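Long-range contacts in penicillin-binding protein 1A (Mycobacterium tuberculosis, PDB 5CXW), which cross-links the peptide subunits of peptidoglycan through a penicillin-sensitive transpeptidase domain, here acylated by penicillin V, and also polymerises glycan strands through a separate N-terminal domain: residues G92-S97 and A302-W307; R61-S66 and A318-T323; S97-F102 and N200-G205; H187-D192 and Y207-I212. All coordinates share one frame; numbering follows the deposited sequence.

Contact 1: G92-S97 and A302-W307; sequences GLQTGS and ANKDAW. With 35P ((2R,4S)-5,5-dimethyl-2-{(1R)-2-oxo-1-[(phenoxyacetyl)amino]ethyl}-1,3-thiazolidine-4-carboxylic acid), chain C; PEG (di(hydroxyethyl)ether), chain D.
Beside the penicillin site of the transpeptidase domain, Q94 and T95, just ahead of the acylated serine S97, lie against K304, D305 and W307 on strand 303-312. The indole of W307 presents its nitrogen to the backbone: NE1 donates to Q94 O at 2.8 Å, meeting a lone pair in the carbonyl plane with a bent N-H...O angle of 139°. T95 lies over one face of this ring, with CA toward the rim and the methyl CG2 4.3 Å from the centroid of the six-membered ring, an off-centre CH-pi contact. L93 adds CB at the ring edge, 3.9 Å from CZ2. A broad ring with a single N-H suits this place, since it packs and satisfies a carbonyl together. The long chain of K304 bends at chi3 (69°) and chi4 (75°), which set CE and NZ; NZ donates to Q94 OE1 at 2.8 Å and forms a salt bridge with D305 OD1, also 2.8 Å. A water joins Q94 N to D305 OD2. Further along, S97 OG is bonded to C6 of the penicilloyl group at 1.3 Å, the acyl-enzyme itself, while S97 N donates to the acyl carbonyl oxygen O17 at 2.7 Å, consistent with an oxyanion-hole role. G96 precedes it with positive phi, a conformation glycine adopts readily. D305 has further partners in T295 and W320, whose ring meets W307 in a T-shape. Helix 211-222 packs on T95 and W307 through M214, and strand 289-296 flanks Q94 and K304.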
# COMPACT_ATOMS: atom_id res chain seq x y z
N GLY A 92 -8.54 -8.63 4.99
CA GLY A 92 -7.74 -9.17 3.86
C GLY A 92 -8.36 -8.83 2.52
O GLY A 92 -9.54 -9.20 2.25
N LEU A 93 -7.65 -8.06 1.71
CA LEU A 93 -8.16 -7.52 0.49
C LEU A 93 -7.26 -7.81 -0.70
O LEU A 93 -6.05 -7.70 -0.58
CB LEU A 93 -8.37 -6.01 0.65
CG LEU A 93 -9.39 -5.56 1.70
CD1 LEU A 93 -9.32 -4.05 1.96
CD2 LEU A 93 -10.81 -5.97 1.27
N GLN A 94 -7.84 -8.06 -1.87
CA GLN A 94 -7.03 -8.11 -3.09
C GLN A 94 -6.53 -6.72 -3.43
O GLN A 94 -7.28 -5.74 -3.33
CB GLN A 94 -7.82 -8.67 -4.30
CG GLN A 94 -8.34 -10.08 -4.02
CD GLN A 94 -9.02 -10.61 -5.24
OE1 GLN A 94 -10.00 -10.04 -5.69
NE2 GLN A 94 -8.52 -11.69 -5.78
N THR A 95 -5.27 -6.63 -3.81
CA THR A 95 -4.58 -5.35 -4.08
C THR A 95 -4.48 -4.94 -5.53
O THR A 95 -4.10 -3.76 -5.84
CB THR A 95 -3.15 -5.42 -3.50
OG1 THR A 95 -2.51 -6.58 -4.04
CG2 THR A 95 -3.22 -5.52 -2.01
N GLY A 96 -4.77 -5.90 -6.45
CA GLY A 96 -4.66 -5.63 -7.85
C GLY A 96 -3.26 -5.15 -8.18
O GLY A 96 -2.28 -5.60 -7.58
N SER A 97 -3.18 -4.21 -9.11
CA SER A 97 -1.91 -3.78 -9.68
C SER A 97 -1.02 -3.05 -8.71
O SER A 97 0.15 -2.82 -9.04
CB SER A 97 -2.14 -2.89 -10.86
OG SER A 97 -2.79 -3.61 -11.93
N ALA A 302 -16.58 -5.45 -14.78
CA ALA A 302 -16.65 -4.43 -13.75
C ALA A 302 -15.59 -4.63 -12.64
O ALA A 302 -14.89 -5.66 -12.62
CB ALA A 302 -18.07 -4.43 -13.19
N ASN A 303 -15.49 -3.65 -11.75
CA ASN A 303 -14.40 -3.53 -10.77
C ASN A 303 -14.90 -3.94 -9.39
O ASN A 303 -16.08 -3.84 -9.15
CB ASN A 303 -13.89 -2.09 -10.71
CG ASN A 303 -13.31 -1.64 -12.05
OD1 ASN A 303 -12.92 -2.48 -12.88
ND2 ASN A 303 -13.24 -0.33 -12.26
N LYS A 304 -13.99 -4.32 -8.51
CA LYS A 304 -14.34 -4.76 -7.19
C LYS A 304 -13.67 -3.97 -6.10
O LYS A 304 -14.34 -3.51 -5.18
CB LYS A 304 -14.04 -6.25 -7.00
CG LYS A 304 -14.43 -6.78 -5.62
CD LYS A 304 -14.44 -8.30 -5.56
CE LYS A 304 -13.03 -8.90 -5.66
NZ LYS A 304 -12.19 -8.76 -4.40
N ASP A 305 -12.36 -3.77 -6.22
CA ASP A 305 -11.56 -3.03 -5.25
C ASP A 305 -10.75 -2.01 -6.02
O ASP A 305 -10.28 -2.26 -7.13
CB ASP A 305 -10.54 -3.88 -4.49
CG ASP A 305 -11.10 -5.15 -3.92
OD1 ASP A 305 -11.16 -6.15 -4.64
OD2 ASP A 305 -11.49 -5.13 -2.72
N ALA A 306 -10.57 -0.85 -5.43
CA ALA A 306 -9.82 0.22 -6.05
C ALA A 306 -8.83 0.77 -5.07
O ALA A 306 -9.19 1.02 -3.93
CB ALA A 306 -10.77 1.27 -6.54
N TRP A 307 -7.58 0.94 -5.48
CA TRP A 307 -6.51 1.33 -4.62
C TRP A 307 -5.66 2.51 -5.13
O TRP A 307 -5.38 2.60 -6.35
CB TRP A 307 -5.50 0.19 -4.48
CG TRP A 307 -5.95 -1.02 -3.74
CD1 TRP A 307 -6.77 -2.04 -4.20
CD2 TRP A 307 -5.63 -1.33 -2.38
NE1 TRP A 307 -6.94 -2.99 -3.18
CE2 TRP A 307 -6.21 -2.60 -2.08
CE3 TRP A 307 -4.84 -0.69 -1.40
CZ2 TRP A 307 -6.05 -3.21 -0.87
CZ3 TRP A 307 -4.67 -1.32 -0.15
CH2 TRP A 307 -5.29 -2.57 0.10
C24 35P C . -10.41 -7.00 -15.88
C23 35P C . -11.77 -7.19 -16.09
C22 35P C . -12.68 -6.43 -15.39
C21 35P C . -12.27 -5.46 -14.48
C20 35P C . -10.93 -5.26 -14.26
C19 35P C . -9.98 -6.03 -14.98
O1 35P C . -8.62 -5.87 -14.83
C2 35P C . -8.15 -4.72 -14.12
C3 35P C . -6.66 -4.61 -14.34
O18 35P C . -6.15 -5.07 -15.35
N4 35P C . -6.02 -3.96 -13.38
C5 35P C . -4.59 -3.70 -13.46
C6 35P C . -4.09 -3.54 -12.08
O17 35P C . -4.80 -3.25 -11.09
C8 35P C . -4.20 -2.39 -14.28
N7 35P C . -4.05 -1.44 -13.23
S11 35P C . -5.35 -1.70 -15.35
C10 35P C . -5.72 -0.27 -14.45
C12 35P C . -7.23 -0.02 -14.43
C15 35P C . -5.07 0.97 -15.00
C9 35P C . -5.22 -0.61 -13.04
C13 35P C . -4.90 0.49 -12.08
O14 35P C . -3.67 0.83 -12.00
O16 35P C . -5.84 0.96 -11.40
O2 PEG D . -12.00 -11.65 -3.63
C3 PEG D . -11.99 -12.34 -2.38
C4 PEG D . -10.81 -11.85 -1.59
O4 PEG D . -9.80 -12.83 -1.69
O HOH W 1 -10.75 -7.89 -2.07

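Contact 2: R61-S66 and A318-T323; sequences RAAVVS and AVWVGT
W320 holds CG anti to its backbone N (chi1 166°), and chi2 of 89° sets the ring plane, putting the six-membered part beside strand 60-67: CZ3 comes within 3.9 Å of R61 CB, and CE3 lies 4.1 Å from A63 CB. The nearby A63 N sits at the ring edge, in its plane. The other way, the indole lies over its own strand, with G322 N 3.5 Å above the plane toward the rim; glycine suits this spot because CZ2 occupies the space beside its CA. R61 turns at chi2 (-76°), where CD departs, and its guanidinium leads away from the pair to P58 O. Strands 60-67 and 315-323 are the second and third of the five-stranded antiparallel sheet of the transpeptidase domain, the core sheet of the penicillin-binding, beta-lactamase-like fold. R61-G322, A63-W320 and V65-A318 are hydrogen-bonded pairs, each with two N-H...O bonds, the shortest being R61 N to G322 O at 2.8 Å. A62-V321 and V64-V319 are the non-hydrogen-bonded pairs, where CA-H groups meet carbonyls, as in A62 CA to W320 O at 3.2 Å. The face bearing V64, V319 and V321 is branched and apolar, with V64 CG1 4.2 Å from V319 CG2, and packs on helices 39-53 and 343-356. On the other face the small A63 and A318 allow helix 211-222 close approach, V211 reaching A63, V65 and W320.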
# COMPACT_ATOMS: atom_id res chain seq x y z
N ARG A 61 -17.32 1.54 1.09
CA ARG A 61 -16.42 1.66 2.24
C ARG A 61 -15.07 2.14 1.77
O ARG A 61 -14.69 1.97 0.59
CB ARG A 61 -16.29 0.32 2.94
CG ARG A 61 -17.61 -0.22 3.53
CD ARG A 61 -17.95 0.53 4.79
NE ARG A 61 -19.18 -0.01 5.40
CZ ARG A 61 -20.41 0.29 5.02
NH1 ARG A 61 -20.66 1.13 3.99
NH2 ARG A 61 -21.42 -0.29 5.67
N ALA A 62 -14.32 2.74 2.70
CA ALA A 62 -12.92 3.11 2.44
C ALA A 62 -12.04 2.78 3.62
O ALA A 62 -12.52 2.64 4.76
CB ALA A 62 -12.79 4.60 2.10
N ALA A 63 -10.75 2.63 3.38
CA ALA A 63 -9.77 2.54 4.44
C ALA A 63 -8.51 3.31 4.04
O ALA A 63 -8.13 3.30 2.85
CB ALA A 63 -9.43 1.09 4.71
N VAL A 64 -7.90 3.99 5.03
CA VAL A 64 -6.71 4.81 4.81
C VAL A 64 -5.73 4.57 5.95
O VAL A 64 -6.09 4.61 7.12
CB VAL A 64 -7.04 6.31 4.84
CG1 VAL A 64 -5.82 7.15 4.50
CG2 VAL A 64 -8.17 6.66 3.89
N VAL A 65 -4.49 4.26 5.62
CA VAL A 65 -3.42 4.17 6.62
C VAL A 65 -2.21 4.96 6.14
O VAL A 65 -1.78 4.80 4.99
CB VAL A 65 -3.01 2.71 6.86
CG1 VAL A 65 -1.91 2.65 7.94
CG2 VAL A 65 -4.21 1.91 7.29
N SER A 66 -1.69 5.85 7.01
CA SER A 66 -0.53 6.62 6.72
C SER A 66 0.55 6.28 7.75
O SER A 66 0.25 6.34 9.00
CB SER A 66 -0.83 8.11 6.83
OG SER A 66 -1.84 8.51 5.89
N ALA A 318 -1.69 4.42 2.09
CA ALA A 318 -2.43 3.47 1.31
C ALA A 318 -3.94 3.77 1.46
O ALA A 318 -4.43 3.99 2.56
CB ALA A 318 -2.17 2.05 1.79
N VAL A 319 -4.65 3.71 0.34
CA VAL A 319 -6.10 3.89 0.32
C VAL A 319 -6.71 2.79 -0.51
O VAL A 319 -6.33 2.54 -1.65
CB VAL A 319 -6.51 5.20 -0.35
CG1 VAL A 319 -8.03 5.37 -0.35
CG2 VAL A 319 -5.82 6.43 0.35
N TRP A 320 -7.76 2.21 0.09
CA TRP A 320 -8.65 1.23 -0.55
C TRP A 320 -10.07 1.79 -0.52
O TRP A 320 -10.48 2.42 0.44
CB TRP A 320 -8.58 -0.08 0.21
CG TRP A 320 -9.69 -1.07 -0.13
CD1 TRP A 320 -9.67 -2.02 -1.13
CD2 TRP A 320 -10.95 -1.24 0.54
NE1 TRP A 320 -10.83 -2.76 -1.11
CE2 TRP A 320 -11.64 -2.28 -0.11
CE3 TRP A 320 -11.56 -0.62 1.63
CZ2 TRP A 320 -12.89 -2.75 0.33
CZ3 TRP A 320 -12.80 -1.05 2.04
CH2 TRP A 320 -13.46 -2.13 1.39
N VAL A 321 -10.78 1.58 -1.63
CA VAL A 321 -12.21 1.76 -1.71
C VAL A 321 -12.83 0.47 -2.21
O VAL A 321 -12.33 -0.17 -3.15
CB VAL A 321 -12.58 2.95 -2.62
CG1 VAL A 321 -14.10 3.08 -2.73
CG2 VAL A 321 -11.96 4.25 -2.11
N GLY A 322 -13.95 0.07 -1.62
CA GLY A 322 -14.70 -1.13 -2.06
C GLY A 322 -16.09 -1.08 -1.47
O GLY A 322 -16.57 0.01 -1.11
N THR A 323 -16.71 -2.24 -1.36
CA THR A 323 -18.03 -2.30 -0.74
C THR A 323 -18.03 -3.17 0.48
O THR A 323 -17.16 -4.04 0.66
CB THR A 323 -19.14 -2.77 -1.71
OG1 THR A 323 -19.06 -4.19 -1.96
CG2 THR A 323 -19.09 -1.99 -3.02

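Contact 3: S97-F102 and N200-G205; sequences SSFKVF and NGIVLG. With 35P ((2R,4S)-5,5-dimethyl-2-{(1R)-2-oxo-1-[(phenoxyacetyl)amino]ethyl}-1,3-thiazolidine-4-carboxylic acid), chain C.
F99 and I202 cross at a slant, the ring atom CE2 resting 3.8 Å from I202 CG1 while CD2 lies 3.3 Å from I202 O, which sits obliquely to the ring. I202 directs CG1 anti to its backbone N (chi1 -174°), the torsion that places CG1 beside the ring. Nearer the backbone, F99 CB lies 3.7 Å from G205 CA; glycine readily takes the positive phi found here, and without a CB lets F99 CB lie close. The F99 ring is also backed within its own segment, with F102 CD2 3.6 Å above its plane and over its centre.

K100 runs extended beyond CG and crosses L204 obliquely, CE 3.9 Å from the methyl CD2, and its CG comes 3.5 Å from V203 O. That carbonyl is buried without a polar partner. A lysine suits this path because its methylene chain can pack against apolar groups while NZ reaches the active site. There NZ has a weak bond to S97 OG at 3.3 Å and hydrogen bonds to S150 OG and N152 OD1. S97 and K100 thus match the SxxK motif of penicillin-recognising enzymes, with S150 and N152 consistent with its SxN partner. The contact places the turn that opens helix 100-109 against the loop before strand 208-209; helix 165-176 touches F99 through A173, and helix 152-161 meets L204.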
# COMPACT_ATOMS: atom_id res chain seq x y z
N SER A 97 -3.18 -4.21 -9.11
CA SER A 97 -1.91 -3.78 -9.68
C SER A 97 -1.02 -3.05 -8.71
O SER A 97 0.15 -2.82 -9.04
CB SER A 97 -2.14 -2.89 -10.86
OG SER A 97 -2.79 -3.61 -11.93
N SER A 98 -1.50 -2.70 -7.52
CA SER A 98 -0.63 -2.06 -6.55
C SER A 98 0.45 -3.03 -6.08
O SER A 98 1.49 -2.61 -5.54
CB SER A 98 -1.40 -1.45 -5.39
OG SER A 98 -2.09 -2.41 -4.61
N PHE A 99 0.23 -4.34 -6.31
CA PHE A 99 1.19 -5.33 -5.90
C PHE A 99 2.35 -5.46 -6.91
O PHE A 99 3.40 -6.09 -6.57
CB PHE A 99 0.52 -6.69 -5.73
CG PHE A 99 1.00 -7.43 -4.52
CD1 PHE A 99 0.65 -6.98 -3.28
CD2 PHE A 99 1.83 -8.53 -4.61
CE1 PHE A 99 1.10 -7.59 -2.15
CE2 PHE A 99 2.26 -9.17 -3.45
CZ PHE A 99 1.91 -8.69 -2.24
N LYS A 100 2.22 -4.86 -8.11
CA LYS A 100 3.26 -4.99 -9.11
C LYS A 100 4.62 -4.47 -8.64
O LYS A 100 5.67 -4.91 -9.16
CB LYS A 100 2.90 -4.24 -10.42
CG LYS A 100 1.79 -4.89 -11.19
CD LYS A 100 1.36 -4.12 -12.42
CE LYS A 100 0.20 -4.84 -13.04
NZ LYS A 100 -0.35 -4.06 -14.09
N VAL A 101 4.61 -3.49 -7.75
CA VAL A 101 5.86 -2.87 -7.27
C VAL A 101 6.73 -3.92 -6.65
O VAL A 101 7.95 -3.81 -6.69
CB VAL A 101 5.65 -1.66 -6.31
CG1 VAL A 101 4.78 -0.63 -6.95
CG2 VAL A 101 5.16 -2.10 -4.94
N PHE A 102 6.14 -4.99 -6.08
CA PHE A 102 6.98 -6.03 -5.46
C PHE A 102 7.64 -6.92 -6.48
O PHE A 102 8.73 -7.44 -6.23
CB PHE A 102 6.17 -6.82 -4.40
CG PHE A 102 5.58 -5.91 -3.39
CD1 PHE A 102 6.41 -5.07 -2.65
CD2 PHE A 102 4.23 -5.80 -3.21
CE1 PHE A 102 5.89 -4.15 -1.75
CE2 PHE A 102 3.70 -4.88 -2.30
CZ PHE A 102 4.53 -4.04 -1.57
N ASN A 200 0.77 -17.67 -9.96
CA ASN A 200 1.10 -16.52 -10.78
C ASN A 200 0.26 -15.30 -10.56
O ASN A 200 0.71 -14.18 -10.82
CB ASN A 200 1.04 -16.89 -12.22
CG ASN A 200 2.09 -17.87 -12.64
OD1 ASN A 200 3.21 -17.83 -12.18
ND2 ASN A 200 1.73 -18.78 -13.56
N GLY A 201 -0.94 -15.44 -10.05
CA GLY A 201 -1.79 -14.28 -9.79
C GLY A 201 -1.28 -13.26 -8.77
O GLY A 201 -1.82 -12.17 -8.66
N ILE A 202 -0.25 -13.65 -8.03
CA ILE A 202 0.35 -12.78 -7.03
C ILE A 202 0.69 -11.44 -7.69
O ILE A 202 0.54 -10.41 -7.03
CB ILE A 202 1.55 -13.42 -6.35
CG1 ILE A 202 2.03 -12.48 -5.21
CG2 ILE A 202 2.72 -13.71 -7.34
CD1 ILE A 202 3.01 -13.09 -4.25
N VAL A 203 1.24 -11.44 -8.90
CA VAL A 203 1.72 -10.18 -9.48
C VAL A 203 0.59 -9.22 -9.81
O VAL A 203 0.80 -8.00 -9.93
CB VAL A 203 2.65 -10.42 -10.72
CG1 VAL A 203 1.89 -11.02 -11.93
CG2 VAL A 203 3.40 -9.14 -11.12
N LEU A 204 -0.61 -9.76 -9.99
CA LEU A 204 -1.79 -8.97 -10.19
C LEU A 204 -2.60 -8.77 -8.93
O LEU A 204 -3.81 -8.47 -9.01
CB LEU A 204 -2.61 -9.59 -11.30
CG LEU A 204 -1.84 -9.76 -12.65
CD1 LEU A 204 -2.74 -10.39 -13.70
CD2 LEU A 204 -1.22 -8.49 -13.15
N GLY A 205 -1.95 -8.94 -7.78
CA GLY A 205 -2.53 -8.63 -6.51
C GLY A 205 -3.73 -9.46 -6.13
O GLY A 205 -4.64 -8.92 -5.51
C24 35P C . -10.41 -7.00 -15.88
C23 35P C . -11.77 -7.19 -16.09
C22 35P C . -12.68 -6.43 -15.39
C21 35P C . -12.27 -5.46 -14.48
C20 35P C . -10.93 -5.26 -14.26
C19 35P C . -9.98 -6.03 -14.98
O1 35P C . -8.62 -5.87 -14.83
C2 35P C . -8.15 -4.72 -14.12
C3 35P C . -6.66 -4.61 -14.34
O18 35P C . -6.15 -5.07 -15.35
N4 35P C . -6.02 -3.96 -13.38
C5 35P C . -4.59 -3.70 -13.46
C6 35P C . -4.09 -3.54 -12.08
O17 35P C . -4.80 -3.25 -11.09
C8 35P C . -4.20 -2.39 -14.28
N7 35P C . -4.05 -1.44 -13.23
S11 35P C . -5.35 -1.70 -15.35
C10 35P C . -5.72 -0.27 -14.45
C12 35P C . -7.23 -0.02 -14.43
C15 35P C . -5.07 0.97 -15.00
C9 35P C . -5.22 -0.61 -13.04
C13 35P C . -4.90 0.49 -12.08
O14 35P C . -3.67 0.83 -12.00
O16 35P C . -5.84 0.96 -11.40

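Contact 4: H187-D192 and Y207-I212; sequences HTLSED and YQTRVI. With PEG (di(hydroxyethyl)ether), chain D.
The phenol oxygen of Y207 is gripped by two groups: it donates to E191 OE1 in a short but weak bond of 2.6 Å, and N199 N is hydrogen-bonded to it as well. A tyrosine suits the place because its hydroxyl can both give and accept while the ring packs. E191 bends at chi2 (54°), which sets CD, and its chain crosses the tyrosine at about a right angle, with carboxylate and ring planes 73° apart. Over one ring face lies L189 CA, 4.2 Å from the centroid in a CH-pi contact, and the L189 methyl CD2 comes 3.7 Å from Y207 CB. L189 has positive phi (59°), unusual for a residue other than glycine, and its side chain also meets A170, A173 and H174 of helix 165-176. A water accepts from L189 N at 2.9 Å and lies 2.8 Å from Q208 O, linking the two backbones. S190 OG turns to G195 and G196 within its own loop. The contact joins the irregular loop after helix 165-176 to the residue just ahead of strand 208-209, which pairs antiparallel with 93-94; R210 then takes the N-cap position of helix 211-222, the helix lying on the central sheet of the transpeptidase fold.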
# COMPACT_ATOMS: atom_id res chain seq x y z
N HIS A 187 -0.81 -17.90 6.55
CA HIS A 187 0.35 -17.79 5.68
C HIS A 187 0.01 -16.97 4.44
O HIS A 187 -0.64 -17.45 3.53
CB HIS A 187 0.78 -19.17 5.25
CG HIS A 187 1.16 -20.05 6.41
ND1 HIS A 187 2.44 -20.12 6.91
CD2 HIS A 187 0.41 -20.88 7.17
CE1 HIS A 187 2.48 -20.98 7.92
NE2 HIS A 187 1.25 -21.43 8.11
N THR A 188 0.39 -15.72 4.45
CA THR A 188 0.03 -14.83 3.32
C THR A 188 0.83 -15.16 2.05
O THR A 188 1.98 -15.64 2.12
CB THR A 188 0.24 -13.37 3.65
OG1 THR A 188 1.63 -13.15 4.03
CG2 THR A 188 -0.71 -12.92 4.80
N LEU A 189 0.23 -14.84 0.92
CA LEU A 189 0.88 -14.99 -0.39
C LEU A 189 1.31 -16.47 -0.65
O LEU A 189 2.38 -16.74 -1.18
CB LEU A 189 2.09 -14.05 -0.52
CG LEU A 189 1.92 -12.63 -0.03
CD1 LEU A 189 3.17 -11.83 -0.31
CD2 LEU A 189 0.75 -11.99 -0.72
N SER A 190 0.41 -17.38 -0.28
CA SER A 190 0.63 -18.83 -0.29
C SER A 190 -0.64 -19.47 -0.86
O SER A 190 -1.72 -19.37 -0.26
CB SER A 190 0.89 -19.32 1.14
OG SER A 190 1.02 -20.73 1.18
N GLU A 191 -0.52 -20.17 -1.98
CA GLU A 191 -1.69 -20.74 -2.61
C GLU A 191 -2.36 -21.77 -1.72
O GLU A 191 -3.60 -21.72 -1.52
CB GLU A 191 -1.38 -21.31 -3.99
CG GLU A 191 -2.64 -21.74 -4.76
CD GLU A 191 -3.77 -20.66 -4.92
OE1 GLU A 191 -3.56 -19.43 -4.78
OE2 GLU A 191 -4.93 -21.10 -5.16
N ASP A 192 -1.55 -22.66 -1.13
CA ASP A 192 -2.09 -23.73 -0.27
C ASP A 192 -2.47 -23.24 1.11
O ASP A 192 -3.06 -24.01 1.89
CB ASP A 192 -1.15 -24.98 -0.20
CG ASP A 192 0.25 -24.72 0.48
OD1 ASP A 192 0.53 -23.67 1.12
OD2 ASP A 192 1.12 -25.62 0.37
N TYR A 207 -3.88 -12.12 -4.10
CA TYR A 207 -3.87 -12.54 -2.73
C TYR A 207 -4.37 -11.46 -1.82
O TYR A 207 -4.35 -10.31 -2.15
CB TYR A 207 -2.46 -13.05 -2.30
CG TYR A 207 -2.14 -14.36 -2.91
CD1 TYR A 207 -2.52 -15.54 -2.32
CD2 TYR A 207 -1.49 -14.42 -4.11
CE1 TYR A 207 -2.32 -16.74 -2.94
CE2 TYR A 207 -1.29 -15.63 -4.75
CZ TYR A 207 -1.67 -16.81 -4.13
OH TYR A 207 -1.43 -17.98 -4.79
N GLN A 208 -4.83 -11.86 -0.62
CA GLN A 208 -5.30 -10.91 0.37
C GLN A 208 -4.18 -10.30 1.12
O GLN A 208 -3.28 -10.99 1.60
CB GLN A 208 -6.24 -11.61 1.36
CG GLN A 208 -7.55 -12.01 0.73
CD GLN A 208 -8.52 -12.55 1.78
OE1 GLN A 208 -8.23 -12.60 3.00
NE2 GLN A 208 -9.68 -12.93 1.32
N THR A 209 -4.23 -8.97 1.24
CA THR A 209 -3.29 -8.18 1.98
C THR A 209 -4.09 -7.07 2.70
O THR A 209 -5.20 -6.71 2.28
CB THR A 209 -2.33 -7.52 0.97
OG1 THR A 209 -1.64 -8.57 0.28
CG2 THR A 209 -1.25 -6.57 1.58
N ARG A 210 -3.54 -6.52 3.78
CA ARG A 210 -4.28 -5.43 4.48
C ARG A 210 -3.77 -4.08 3.99
O ARG A 210 -2.61 -3.93 3.58
CB ARG A 210 -4.04 -5.52 5.97
CG ARG A 210 -4.40 -6.86 6.62
CD ARG A 210 -3.98 -6.92 8.09
NE ARG A 210 -2.52 -7.01 8.19
CZ ARG A 210 -1.80 -6.90 9.31
NH1 ARG A 210 -2.38 -6.76 10.48
NH2 ARG A 210 -0.47 -7.04 9.23
N VAL A 211 -4.63 -3.07 4.14
CA VAL A 211 -4.27 -1.71 3.81
C VAL A 211 -3.05 -1.30 4.65
O VAL A 211 -2.12 -0.65 4.13
CB VAL A 211 -5.47 -0.78 4.07
CG1 VAL A 211 -5.12 0.69 3.91
CG2 VAL A 211 -6.65 -1.07 3.16
N ILE A 212 -3.02 -1.66 5.95
CA ILE A 212 -1.84 -1.34 6.75
C ILE A 212 -0.56 -1.97 6.22
O ILE A 212 0.48 -1.30 6.23
CB ILE A 212 -2.02 -1.60 8.28
CG1 ILE A 212 -0.78 -1.16 9.07
CG2 ILE A 212 -2.39 -3.07 8.57
CD1 ILE A 212 -1.16 -0.80 10.51
O2 PEG D . -12.00 -11.65 -3.63
C3 PEG D . -11.99 -12.34 -2.38
C4 PEG D . -10.81 -11.85 -1.59
O4 PEG D . -9.80 -12.83 -1.69
O HOH W 2 -2.43 -13.69 1.28

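Overall arrangement
Contacts 2 and 3 are buried, contact 1 partly so; contact 2 is a backbone ladder between mostly apolar residues, while contacts 1 and 3 share S97 on the active-site side, with side-chain polar bonds in the first and packing in the second. Contact 4 lies farther out: its inner residues are buried but E191 and Q208 are exposed. Contacts 1 and 2 meet in one sheet, where strands 303-312 and 315-323 are neighbours. Contacts 1 and 4 share the short pair 93-94 and 208-209. F99 touches L189 and T209, joining contacts 3 and 4, and V211 carries contact 4 onto the sheet of contact 2. Contacts 2 and 3 do not touch.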